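Local coordinates for protein porin (Acinetobacter baumannii AB307-0294, PDB 5DL7) that forms an outer-membrane beta-barrel that binds calcium ions and probably serves as a channel for small solutes, vanillate perhaps among them, at residues L53-Q58 and V70-M75; S136-L141 and G298-V303; L207-L212 and G232-N237. All blocks are in the same frame, centred on the assembly; numbering follows the deposited sequence.

Contact 1: L53-Q58 and V70-M75; sequences LIFKGQ and VDVLAM
Phe55 and Ala74 face each other as an antiparallel hydrogen-bonded pair, Phe55 N reaching Ala74 O at 2.8 Å and Ala74 N returning to Phe55 O. Gly57 and Val72 repeat the pattern two residues on, with Gly57 N 2.9 Å from Val72 O. Between and beside these pairs, the CA-H groups of Lys56 and Leu73, and of Ile54 and Met75, point at carbonyl oxygens of the other strand. On the face of Phe55 and Val72 the side chains cross at about a right angle: Val72 CG1 comes to the ring edge, 3.7 Å from Phe55 CE2. CG1 is there because chi1 of 65° sets it between the backbone N and the carbonyl carbon. Gly57, which has no side chain, lies close by, its CA 3.8 Å from Phe55 CE2. Strands 46-58 and 66-79 form a beta hairpin in the barrel wall of this OprD-family porin; the N-to-C directions of 53-58 and 70-75 are 177° apart. On the other face Ile54 and Leu73 lie side by side, Ile54 CG2 3.7 Å from Leu73 CD1, and Phe142 and Pro143 of a loop pack against this patch. Further along, Asp71 OD1 sits 3.3 Å from Gln58 CB, the carboxylate turned 78° from the amide plane. Asp71 OD1 also forms a salt bridge with Lys114 of the next strand, which probably balances its charge and helps to fix the carboxylate.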
loop_
_atom_site.group_PDB
_atom_site.type_symbol
_atom_site.label_atom_id
_atom_site.label_comp_id
_atom_site.label_asym_id
_atom_site.label_seq_id
_atom_site.Cartn_x
_atom_site.Cartn_y
_atom_site.Cartn_z
ATOM N N LEU A 53 -2.354 -5.186 18.341
ATOM C CA LEU A 53 -3.651 -4.528 18.643
ATOM C C LEU A 53 -3.692 -3.164 18.073
ATOM O O LEU A 53 -2.752 -2.374 18.182
ATOM C CB LEU A 53 -3.856 -4.345 20.209
ATOM C CG LEU A 53 -3.934 -5.605 20.898
ATOM C CD1 LEU A 53 -3.810 -5.283 22.413
ATOM C CD2 LEU A 53 -5.259 -6.422 20.685
ATOM N N ILE A 54 -4.820 -2.832 17.428
ATOM C CA ILE A 54 -5.019 -1.531 16.952
ATOM C C ILE A 54 -6.441 -1.015 17.304
ATOM O O ILE A 54 -7.463 -1.698 16.973
ATOM C CB ILE A 54 -4.946 -1.517 15.412
ATOM C CG1 ILE A 54 -3.591 -2.035 14.940
ATOM C CG2 ILE A 54 -5.093 -0.115 14.810
ATOM C CD1 ILE A 54 -3.636 -3.121 13.938
ATOM N N PHE A 55 -6.509 0.200 17.906
ATOM C CA PHE A 55 -7.751 0.846 18.253
ATOM C C PHE A 55 -7.882 2.050 17.325
ATOM O O PHE A 55 -6.966 2.906 17.293
ATOM C CB PHE A 55 -7.848 1.304 19.700
ATOM C CG PHE A 55 -9.059 2.085 19.952
ATOM C CD1 PHE A 55 -10.288 1.431 20.087
ATOM C CD2 PHE A 55 -9.014 3.383 19.987
ATOM C CE1 PHE A 55 -11.461 2.207 20.306
ATOM C CE2 PHE A 55 -10.149 4.162 20.153
ATOM C CZ PHE A 55 -11.345 3.589 20.349
ATOM N N LYS A 56 -9.017 2.203 16.627
ATOM C CA LYS A 56 -9.258 3.364 15.738
ATOM C C LYS A 56 -10.541 3.948 16.075
ATOM O O LYS A 56 -11.576 3.260 16.055
ATOM C CB LYS A 56 -9.189 2.862 14.253
ATOM C CG LYS A 56 -9.481 3.978 13.286
ATOM C CD LYS A 56 -9.261 3.583 11.836
ATOM C CE LYS A 56 -9.642 4.800 11.013
ATOM N NZ LYS A 56 -8.844 4.760 9.734
ATOM N N GLY A 57 -10.543 5.184 16.541
ATOM C CA GLY A 57 -11.709 5.852 17.091
ATOM C C GLY A 57 -11.904 7.144 16.231
ATOM O O GLY A 57 -10.929 7.836 15.958
ATOM N N GLN A 58 -13.143 7.476 15.822
ATOM C CA GLN A 58 -13.407 8.710 15.088
ATOM C C GLN A 58 -14.652 9.312 15.626
ATOM O O GLN A 58 -15.650 8.632 15.500
ATOM C CB GLN A 58 -13.484 8.369 13.528
ATOM C CG GLN A 58 -12.395 7.548 12.971
ATOM C CD GLN A 58 -12.605 7.097 11.542
ATOM O OE1 GLN A 58 -12.491 5.938 11.215
ATOM N NE2 GLN A 58 -12.775 8.017 10.675
ATOM N N VAL A 70 -12.437 14.719 17.242
ATOM C CA VAL A 70 -11.098 14.123 17.476
ATOM C C VAL A 70 -11.090 12.708 16.960
ATOM O O VAL A 70 -12.101 12.007 17.064
ATOM C CB VAL A 70 -10.753 14.283 18.945
ATOM C CG1 VAL A 70 -11.793 13.664 19.844
ATOM C CG2 VAL A 70 -9.441 13.557 19.236
ATOM N N ASP A 71 -9.997 12.235 16.429
ATOM C CA ASP A 71 -9.874 10.849 15.986
ATOM C C ASP A 71 -8.510 10.356 16.714
ATOM O O ASP A 71 -7.638 11.114 17.066
ATOM C CB ASP A 71 -9.595 10.634 14.536
ATOM C CG ASP A 71 -10.747 11.165 13.535
ATOM O OD1 ASP A 71 -11.872 11.202 14.044
ATOM O OD2 ASP A 71 -10.451 11.562 12.303
ATOM N N VAL A 72 -8.429 9.081 16.945
ATOM C CA VAL A 72 -7.302 8.503 17.625
ATOM C C VAL A 72 -6.966 7.163 16.942
ATOM O O VAL A 72 -7.879 6.385 16.510
ATOM C CB VAL A 72 -7.523 8.410 19.047
ATOM C CG1 VAL A 72 -8.623 7.470 19.336
ATOM C CG2 VAL A 72 -6.327 7.829 19.853
ATOM N N LEU A 73 -5.661 6.834 16.849
ATOM C CA LEU A 73 -5.255 5.527 16.348
ATOM C C LEU A 73 -4.211 5.023 17.453
ATOM O O LEU A 73 -3.191 5.629 17.524
ATOM C CB LEU A 73 -4.630 5.674 15.076
ATOM C CG LEU A 73 -4.142 4.451 14.343
ATOM C CD1 LEU A 73 -5.292 3.460 14.000
ATOM C CD2 LEU A 73 -3.302 4.839 13.173
ATOM N N ALA A 74 -4.400 3.932 18.066
ATOM C CA ALA A 74 -3.468 3.381 19.099
ATOM C C ALA A 74 -3.047 1.988 18.668
ATOM O O ALA A 74 -3.899 1.179 18.270
ATOM C CB ALA A 74 -4.127 3.374 20.397
ATOM N N MET A 75 -1.722 1.660 18.767
ATOM C CA MET A 75 -1.035 0.447 18.174
ATOM C C MET A 75 -0.128 -0.128 19.213
ATOM O O MET A 75 0.561 0.625 19.890
ATOM C CB MET A 75 -0.306 0.797 16.982
ATOM C CG MET A 75 -1.153 1.334 15.840
ATOM S SD MET A 75 -0.386 2.330 14.620
ATOM C CE MET A 75 -0.404 3.958 15.529
#

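Contact 2: S136-L141 and G298-V303; sequences SSPARL and GTESPV
Ser137 and Glu300 join two loops in the interior of the barrel: 136-141, which links strands 134-135 and 145-147, and the loop of 298-303, which follows strand 278-288 and precedes strand 318-327. Loops folded inward from the wall are how porins narrow their channel, and this contact, whose centre lies about 3 Å from the centre of the chain, fits that role. Ser137 forms an ST turn: OG is anti to the backbone N (chi1 179°) and accepts from Ala139 N at 3.2 Å. The same hydroxyl donates to Glu300 OE1 at 2.7 Å, arriving at that oxygen's syn lone pair, on the side of OE2, and also receives Arg172 NH1. Three partners thus grip the serine oxygen. The Glu300 chain bends at chi2 (68°), which places CD; the carboxylate it carries meets Ser137 OG and the methyl of Ala139, whose CB is 3.6 Å from Glu300 OE1. Its second oxygen, OE2, makes a salt bridge with Arg172, so one arginine touches both the serine and the glutamate.

Thr299 comes in beside them, its OG1 3.3 Å from Ser137 CB, while that threonine hydroxyl is bonded to Phe135 O. Arg140 stands further off. Glu300 OE2 is 4.3 Å from its NH1 and well out of the guanidinium plane, so the two charges are neighbours rather than a salt bridge, though they would still favour each other. NE is bonded to Ser91 O. NH1 also binds Ala139 O, which lies in the guanidinium plane although the donor stands above the carbonyl plane. A water closes the gap, accepting from Arg140 NH1 at 2.8 Å and donating to Glu300 OE2 at 2.9 Å.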
loop_
_atom_site.group_PDB
_atom_site.type_symbol
_atom_site.label_atom_id
_atom_site.label_comp_id
_atom_site.label_asym_id
_atom_site.label_seq_id
_atom_site.Cartn_x
_atom_site.Cartn_y
_atom_site.Cartn_z
ATOM N N SER A 136 -0.713 5.669 2.616
ATOM C CA SER A 136 -0.151 4.965 3.794
ATOM C C SER A 136 -0.074 3.443 3.531
ATOM O O SER A 136 -1.061 2.798 3.191
ATOM C CB SER A 136 -1.103 5.149 4.923
ATOM O OG SER A 136 -0.976 4.139 5.970
ATOM N N SER A 137 1.077 2.912 3.725
ATOM C CA SER A 137 1.208 1.449 3.600
ATOM C C SER A 137 0.420 0.692 4.669
ATOM O O SER A 137 0.624 0.858 5.869
ATOM C CB SER A 137 2.677 1.006 3.696
ATOM O OG SER A 137 2.786 -0.394 3.606
ATOM N N PRO A 138 -0.437 -0.218 4.252
ATOM C CA PRO A 138 -1.090 -1.064 5.094
ATOM C C PRO A 138 -0.414 -2.513 5.122
ATOM O O PRO A 138 -1.019 -3.368 5.786
ATOM C CB PRO A 138 -2.523 -1.190 4.400
ATOM C CG PRO A 138 -2.026 -1.344 3.047
ATOM C CD PRO A 138 -0.896 -0.338 2.806
ATOM N N ALA A 139 0.710 -2.670 4.520
ATOM C CA ALA A 139 1.179 -4.039 4.149
ATOM C C ALA A 139 2.018 -4.690 5.236
ATOM O O ALA A 139 2.343 -5.866 5.111
ATOM C CB ALA A 139 1.976 -3.880 2.912
ATOM N N ARG A 140 2.176 -4.049 6.426
ATOM C CA ARG A 140 2.847 -4.676 7.568
ATOM C C ARG A 140 1.937 -4.703 8.759
ATOM O O ARG A 140 0.694 -4.823 8.593
ATOM C CB ARG A 140 4.330 -4.205 7.725
ATOM C CG ARG A 140 5.248 -4.470 6.584
ATOM C CD ARG A 140 5.561 -5.943 6.343
ATOM N NE ARG A 140 6.461 -6.037 5.206
ATOM C CZ ARG A 140 6.169 -5.981 3.928
ATOM N NH1 ARG A 140 4.915 -5.834 3.489
ATOM N NH2 ARG A 140 7.120 -5.936 2.995
ATOM N N LEU A 141 2.417 -4.611 9.993
ATOM C CA LEU A 141 1.595 -4.822 11.089
ATOM C C LEU A 141 0.676 -3.647 11.326
ATOM O O LEU A 141 -0.437 -3.816 11.746
ATOM C CB LEU A 141 2.436 -5.132 12.330
ATOM C CG LEU A 141 1.679 -5.570 13.551
ATOM C CD1 LEU A 141 1.071 -6.985 13.291
ATOM C CD2 LEU A 141 2.559 -5.663 14.836
ATOM N N GLY A 298 8.931 4.126 2.622
ATOM C CA GLY A 298 8.212 3.244 3.559
ATOM C C GLY A 298 6.955 2.535 3.078
ATOM O O GLY A 298 6.119 2.025 3.865
ATOM N N THR A 299 6.785 2.597 1.744
ATOM C CA THR A 299 5.496 2.154 1.142
ATOM C C THR A 299 5.766 1.457 -0.258
ATOM O O THR A 299 6.907 1.406 -0.657
ATOM C CB THR A 299 4.453 3.291 1.081
ATOM O OG1 THR A 299 3.060 2.691 0.877
ATOM C CG2 THR A 299 4.828 4.253 0.149
ATOM N N GLU A 300 4.691 0.858 -0.685
ATOM C CA GLU A 300 4.655 0.136 -1.944
ATOM C C GLU A 300 4.530 1.117 -3.044
ATOM O O GLU A 300 4.021 2.254 -2.944
ATOM C CB GLU A 300 3.449 -0.869 -1.907
ATOM C CG GLU A 300 3.739 -2.080 -0.981
ATOM C CD GLU A 300 3.835 -1.713 0.569
ATOM O OE1 GLU A 300 2.868 -0.941 0.980
ATOM O OE2 GLU A 300 4.801 -2.281 1.157
ATOM N N SER A 301 5.009 0.717 -4.266
ATOM C CA SER A 301 4.692 1.581 -5.460
ATOM C C SER A 301 3.223 1.768 -5.663
ATOM O O SER A 301 2.389 0.850 -5.386
ATOM C CB SER A 301 5.272 0.831 -6.717
ATOM O OG SER A 301 4.898 1.588 -7.879
ATOM N N PRO A 302 2.797 2.929 -6.040
ATOM C CA PRO A 302 1.397 3.281 -6.222
ATOM C C PRO A 302 0.697 2.851 -7.494
ATOM O O PRO A 302 -0.453 3.167 -7.704
ATOM C CB PRO A 302 1.378 4.803 -6.059
ATOM C CG PRO A 302 2.626 5.161 -6.763
ATOM C CD PRO A 302 3.650 4.136 -6.203
ATOM N N VAL A 303 1.394 2.061 -8.291
ATOM C CA VAL A 303 0.874 1.607 -9.591
ATOM C C VAL A 303 -0.137 0.501 -9.414
ATOM O O VAL A 303 -0.355 -0.033 -8.357
ATOM C CB VAL A 303 2.099 1.152 -10.445
ATOM C CG1 VAL A 303 3.146 2.238 -10.655
ATOM C CG2 VAL A 303 2.705 -0.106 -9.907
HETATM O O HOH W 1 4.861 -5.109 0.793
#

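Contact 3: L207-L212 and G232-N237; sequences LKDYRL and GKQPLN
Tyr210 and Gly232 pair across two antiparallel strands without hydrogen bonds of their own, their CA atoms only 4.1 Å apart. Next to them Lys233 N donates to Asp209 O at 2.9 Å, and beyond this bond 207-209 turns away as loop. Gly232 CA lies over one face of the Tyr210 ring in a CH-pi contact, 3.6 Å from Tyr210 CD2. Gly232 has no side chain, and its CA itself packs against the ring and sits 3.1 Å from Asp209 O. Chi1 of -70° sets Tyr210 CG anti to the carbonyl carbon and beside the backbone N; the far end of the side chain comes nearer the other strand, where Tyr210 OH donates to Gln234 OE1 at 2.6 Å. That oxygen sits in the plane of the ring at its edge, while the amide plane is turned 68° from the ring. Asp209 and Pro235 meet tip to tip, Asp209 OD2 3.5 Å from Pro235 CD. Phe230 and Phe242 also pack on Tyr210. The contact lies at the open end of the hairpin made by strands 210-219 and 223-235, an up-and-down pair in the wall of the porin barrel.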
loop_
_atom_site.group_PDB
_atom_site.type_symbol
_atom_site.label_atom_id
_atom_site.label_comp_id
_atom_site.label_asym_id
_atom_site.label_seq_id
_atom_site.Cartn_x
_atom_site.Cartn_y
_atom_site.Cartn_z
ATOM N N LEU A 207 -18.622 9.355 -11.196
ATOM C CA LEU A 207 -19.714 9.129 -12.188
ATOM C C LEU A 207 -20.571 7.939 -11.820
ATOM O O LEU A 207 -20.356 7.310 -10.721
ATOM C CB LEU A 207 -19.204 8.941 -13.620
ATOM C CG LEU A 207 -18.188 10.028 -13.925
ATOM C CD1 LEU A 207 -17.682 9.802 -15.360
ATOM C CD2 LEU A 207 -18.984 11.316 -13.784
ATOM N N LYS A 208 -21.476 7.537 -12.713
ATOM C CA LYS A 208 -22.315 6.405 -12.367
ATOM C C LYS A 208 -21.472 5.137 -12.083
ATOM O O LYS A 208 -21.581 4.458 -11.011
ATOM C CB LYS A 208 -23.338 6.160 -13.531
ATOM C CG LYS A 208 -24.423 5.166 -13.053
ATOM C CD LYS A 208 -25.554 4.977 -14.044
ATOM C CE LYS A 208 -25.002 4.519 -15.362
ATOM N NZ LYS A 208 -26.150 4.380 -16.273
ATOM N N ASP A 209 -20.682 4.870 -13.116
ATOM C CA ASP A 209 -19.934 3.625 -13.120
ATOM C C ASP A 209 -18.416 3.832 -13.061
ATOM O O ASP A 209 -17.688 2.857 -12.838
ATOM C CB ASP A 209 -20.247 2.905 -14.366
ATOM C CG ASP A 209 -21.668 2.316 -14.408
ATOM O OD1 ASP A 209 -22.371 2.098 -13.372
ATOM O OD2 ASP A 209 -22.086 2.135 -15.568
ATOM N N TYR A 210 -17.907 5.080 -13.049
ATOM C CA TYR A 210 -16.535 5.395 -13.147
ATOM C C TYR A 210 -16.176 6.480 -12.163
ATOM O O TYR A 210 -17.031 7.338 -11.802
ATOM C CB TYR A 210 -16.086 5.821 -14.489
ATOM C CG TYR A 210 -16.040 4.821 -15.539
ATOM C CD1 TYR A 210 -17.199 4.358 -16.136
ATOM C CD2 TYR A 210 -14.887 4.124 -15.733
ATOM C CE1 TYR A 210 -17.146 3.286 -17.057
ATOM C CE2 TYR A 210 -14.819 3.152 -16.707
ATOM C CZ TYR A 210 -15.928 2.685 -17.289
ATOM O OH TYR A 210 -15.915 1.644 -18.192
ATOM N N ARG A 211 -14.954 6.476 -11.691
ATOM C CA ARG A 211 -14.399 7.522 -10.824
ATOM C C ARG A 211 -13.243 8.054 -11.610
ATOM O O ARG A 211 -12.363 7.253 -12.052
ATOM C CB ARG A 211 -13.994 6.937 -9.512
ATOM C CG ARG A 211 -13.216 7.876 -8.587
ATOM C CD ARG A 211 -12.889 7.251 -7.213
ATOM N NE ARG A 211 -11.850 6.209 -7.337
ATOM C CZ ARG A 211 -11.011 5.828 -6.362
ATOM N NH1 ARG A 211 -11.294 6.239 -5.119
ATOM N NH2 ARG A 211 -10.117 4.850 -6.558
ATOM N N LEU A 212 -13.040 9.358 -11.623
ATOM C CA LEU A 212 -11.893 10.039 -12.339
ATOM C C LEU A 212 -11.131 10.828 -11.271
ATOM O O LEU A 212 -11.756 11.417 -10.403
ATOM C CB LEU A 212 -12.421 11.051 -13.345
ATOM C CG LEU A 212 -13.388 10.579 -14.361
ATOM C CD1 LEU A 212 -13.731 11.708 -15.358
ATOM C CD2 LEU A 212 -13.095 9.317 -15.104
ATOM N N GLY A 232 -13.427 1.870 -12.910
ATOM C CA GLY A 232 -14.827 1.679 -13.086
ATOM C C GLY A 232 -15.272 0.250 -13.047
ATOM O O GLY A 232 -14.419 -0.662 -12.938
ATOM N N LYS A 233 -16.570 0.136 -12.969
ATOM C CA LYS A 233 -17.242 -1.165 -13.006
ATOM C C LYS A 233 -18.516 -0.910 -13.775
ATOM O O LYS A 233 -19.445 -0.226 -13.272
ATOM C CB LYS A 233 -17.516 -1.639 -11.592
ATOM C CG LYS A 233 -18.371 -2.923 -11.621
ATOM C CD LYS A 233 -18.467 -3.439 -10.156
ATOM C CE LYS A 233 -19.442 -4.592 -9.989
ATOM N NZ LYS A 233 -19.777 -4.702 -8.516
ATOM N N GLN A 234 -18.498 -1.300 -15.013
ATOM C CA GLN A 234 -19.534 -0.960 -15.887
ATOM C C GLN A 234 -20.282 -2.268 -16.323
ATOM O O GLN A 234 -19.689 -3.134 -16.946
ATOM C CB GLN A 234 -18.902 -0.392 -17.170
ATOM C CG GLN A 234 -19.877 0.056 -18.255
ATOM C CD GLN A 234 -19.150 0.558 -19.498
ATOM O OE1 GLN A 234 -18.020 0.901 -19.545
ATOM N NE2 GLN A 234 -19.898 0.632 -20.519
ATOM N N PRO A 235 -21.591 -2.289 -16.166
ATOM C CA PRO A 235 -22.329 -3.515 -16.603
ATOM C C PRO A 235 -22.374 -3.522 -18.095
ATOM O O PRO A 235 -22.845 -2.547 -18.626
ATOM C CB PRO A 235 -23.710 -3.318 -16.032
ATOM C CG PRO A 235 -23.762 -1.988 -15.366
ATOM C CD PRO A 235 -22.405 -1.383 -15.307
ATOM N N LEU A 236 -21.989 -4.598 -18.777
ATOM C CA LEU A 236 -22.164 -4.787 -20.229
ATOM C C LEU A 236 -23.522 -5.444 -20.563
ATOM O O LEU A 236 -23.985 -5.339 -21.705
ATOM C CB LEU A 236 -21.046 -5.597 -20.839
ATOM C CG LEU A 236 -19.625 -5.066 -20.631
ATOM C CD1 LEU A 236 -18.539 -5.940 -21.181
ATOM C CD2 LEU A 236 -19.533 -3.639 -21.193
ATOM N N ASN A 237 -24.077 -6.213 -19.622
ATOM C CA ASN A 237 -25.451 -6.740 -19.650
ATOM C C ASN A 237 -25.757 -7.108 -18.179
ATOM O O ASN A 237 -24.982 -6.770 -17.273
ATOM C CB ASN A 237 -25.591 -7.947 -20.556
ATOM C CG ASN A 237 -24.657 -9.081 -20.125
ATOM O OD1 ASN A 237 -24.583 -9.458 -18.947
ATOM N ND2 ASN A 237 -23.987 -9.622 -21.055
#

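From the N terminus, contact 1 comes first and closes the short connection between strands 46-58 and 66-79; it is complete before either of the others begins. Contact 2 opens at 136-141 and closes only at 298-303, a span of more than 150 residues, and contact 3 falls wholly within that span, closing the hairpin of strands 210-219 and 223-235. None of the three cross. Contacts 1 and 3 each zip neighbouring strands of the barrel wall, their centres about 34 Å apart, whereas contact 2 ties two loops inside it. Contacts 1 and 2 touch by packing, Ile54 CD1 lying 3.9 Å from Leu141 O; contact 3 touches neither.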